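Local coordinates for glutamate--tRNA ligase (Elizabethkingia anophelis, PDB 6B1Z), which catalyses the ATP-dependent attachment of glutamate to its cognate tRNA, the charging step that supplies glutamyl-tRNA for protein synthesis, at residues A[111-116]-A[146-151]. Residues are numbered along the deposited sequence; the frame is centred on the assembly and turned at random.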
# COMPACT_ATOMS: atom_id res chain seq x y z
N TYR A 111 28.38 -10.77 25.57
CA TYR A 111 27.22 -10.01 25.13
C TYR A 111 25.91 -10.77 25.27
O TYR A 111 24.87 -10.24 24.87
CB TYR A 111 27.39 -9.57 23.68
CG TYR A 111 28.37 -8.44 23.47
CD1 TYR A 111 29.65 -8.68 23.02
CD2 TYR A 111 27.98 -7.11 23.70
CE1 TYR A 111 30.55 -7.64 22.80
CE2 TYR A 111 28.87 -6.07 23.49
CZ TYR A 111 30.15 -6.34 23.04
OH TYR A 111 31.03 -5.31 22.83
N ALA A 112 25.94 -11.99 25.82
CA ALA A 112 24.73 -12.79 25.96
C ALA A 112 24.74 -13.55 27.28
O ALA A 112 25.80 -13.92 27.80
CB ALA A 112 24.56 -13.77 24.78
N TYR A 113 23.55 -13.81 27.81
CA TYR A 113 23.42 -14.57 29.04
C TYR A 113 22.09 -15.32 29.03
O TYR A 113 21.21 -15.06 28.20
CB TYR A 113 23.56 -13.65 30.26
CG TYR A 113 22.48 -12.61 30.50
CD1 TYR A 113 21.40 -12.89 31.33
CD2 TYR A 113 22.55 -11.33 29.95
CE1 TYR A 113 20.43 -11.95 31.59
CE2 TYR A 113 21.56 -10.36 30.21
CZ TYR A 113 20.51 -10.70 31.04
OH TYR A 113 19.54 -9.78 31.31
N LEU A 114 21.95 -16.26 29.96
CA LEU A 114 20.76 -17.10 30.06
C LEU A 114 19.81 -16.54 31.11
O LEU A 114 20.24 -16.10 32.18
CB LEU A 114 21.14 -18.54 30.44
CG LEU A 114 22.34 -19.17 29.72
CD1 LEU A 114 22.55 -20.60 30.21
CD2 LEU A 114 22.17 -19.12 28.22
N ALA A 115 18.51 -16.56 30.80
CA ALA A 115 17.52 -16.02 31.73
C ALA A 115 16.38 -17.02 31.91
O ALA A 115 15.86 -17.55 30.93
CB ALA A 115 16.97 -14.66 31.25
N PHE A 116 16.01 -17.26 33.16
CA PHE A 116 15.10 -18.33 33.54
C PHE A 116 13.75 -17.81 34.02
O PHE A 116 12.90 -18.62 34.44
CB PHE A 116 15.73 -19.20 34.64
CG PHE A 116 17.01 -19.87 34.23
CD1 PHE A 116 18.24 -19.30 34.54
CD2 PHE A 116 16.99 -21.07 33.53
CE1 PHE A 116 19.42 -19.92 34.16
CE2 PHE A 116 18.17 -21.70 33.16
CZ PHE A 116 19.39 -21.11 33.46
N LEU A 146 16.65 -10.41 39.17
CA LEU A 146 15.84 -11.40 38.49
C LEU A 146 16.60 -12.73 38.49
O LEU A 146 17.54 -12.92 39.28
CB LEU A 146 15.48 -10.86 37.11
CG LEU A 146 14.47 -9.70 37.23
CD1 LEU A 146 14.36 -8.90 35.94
CD2 LEU A 146 13.10 -10.23 37.66
N ARG A 147 16.20 -13.67 37.64
CA ARG A 147 16.71 -15.03 37.69
C ARG A 147 17.42 -15.36 36.38
O ARG A 147 16.78 -15.76 35.40
CB ARG A 147 15.59 -16.03 37.99
CG ARG A 147 15.08 -15.92 39.45
CD ARG A 147 13.93 -16.89 39.79
NE ARG A 147 14.22 -18.27 39.40
CZ ARG A 147 15.04 -19.09 40.05
NH1 ARG A 147 15.67 -18.67 41.14
NH2 ARG A 147 15.23 -20.32 39.61
N ASN A 148 18.74 -15.19 36.36
CA ASN A 148 19.50 -15.34 35.12
C ASN A 148 20.94 -15.73 35.48
O ASN A 148 21.30 -15.80 36.66
CB ASN A 148 19.43 -14.05 34.30
CG ASN A 148 19.91 -12.85 35.09
OD1 ASN A 148 21.08 -12.79 35.46
ND2 ASN A 148 19.01 -11.91 35.36
N SER A 149 21.76 -15.99 34.46
CA SER A 149 23.11 -16.48 34.72
C SER A 149 24.06 -15.39 35.20
O SER A 149 25.20 -15.70 35.55
CB SER A 149 23.68 -17.18 33.47
OG SER A 149 23.70 -16.33 32.35
N ILE A 150 23.62 -14.13 35.22
CA ILE A 150 24.41 -13.08 35.87
C ILE A 150 24.08 -12.99 37.35
O ILE A 150 24.99 -12.83 38.18
CB ILE A 150 24.18 -11.74 35.14
CG1 ILE A 150 24.78 -11.79 33.74
CG2 ILE A 150 24.77 -10.58 35.96
CD1 ILE A 150 24.36 -10.66 32.86
N SER A 151 22.80 -13.09 37.71
CA SER A 151 22.36 -12.90 39.09
C SER A 151 22.46 -14.16 39.94
O SER A 151 22.61 -14.07 41.17
CB SER A 151 20.90 -12.43 39.11
OG SER A 151 20.03 -13.48 38.71
O HOH W 1 12.50 -18.62 37.24
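Leu114 and Ser149 meet through two hydrogen bonds, an instructive case of a strand end met by a loop that uses a serine hydroxyl in place of a backbone carbonyl. Ser149 N gives its hydrogen to Leu114 O at 2.7 Å, and Leu114 N donates in turn to Ser149 OG at 3.0 Å (N-H...O 160°). With chi1 at 58°, OG lies between the backbone N and the carbonyl carbon of its own residue, which sets it to accept from Leu114 N. Two residues along each chain, Phe116 N donates to Arg147 O at 2.8 Å in a nearly straight bond, leaving Ala115-Asn148 as the non-hydrogen-bonded pair of a single antiparallel bridge. A water donates to Phe116 O and accepts from Arg147 NE; Arg147 N is bound by Asp117 OD2.

Within 146-151 the side chains of Asn148 and Ser151 bond backbone groups of the same segment. Asn148 OD1 forms an Asx turn, accepting from Ile150 N at 2.9 Å and also from Ser151 N, while ND2 donates to Arg143 O and Tyr138 OH. Ser151 OG accepts from Asn148 N and donates to Leu146 O.

Ile150 CD1 makes a CH-pi contact over one face of the Tyr113 ring, displaced toward the rim and nearest CD2 (3.5 Å). At the ring edge Asn148 CB nears CE1 (3.6 Å), ring and amide planes 66° apart. Tyr113 OH is hydrogen-bonded to Asp198 OD2. Strand 112-115, an outer strand of a three-stranded antiparallel sheet, pairs on its other side with 168-171. The contact belongs to the class I catalytic-domain region, about 42 Å from the chain centre to its own. The chemistry implies that the loop before helix 154-162 holds Leu114 to Phe116 by hydrogen bonds and Tyr113 by packing, its turn fixed by Asn148 and Ser151.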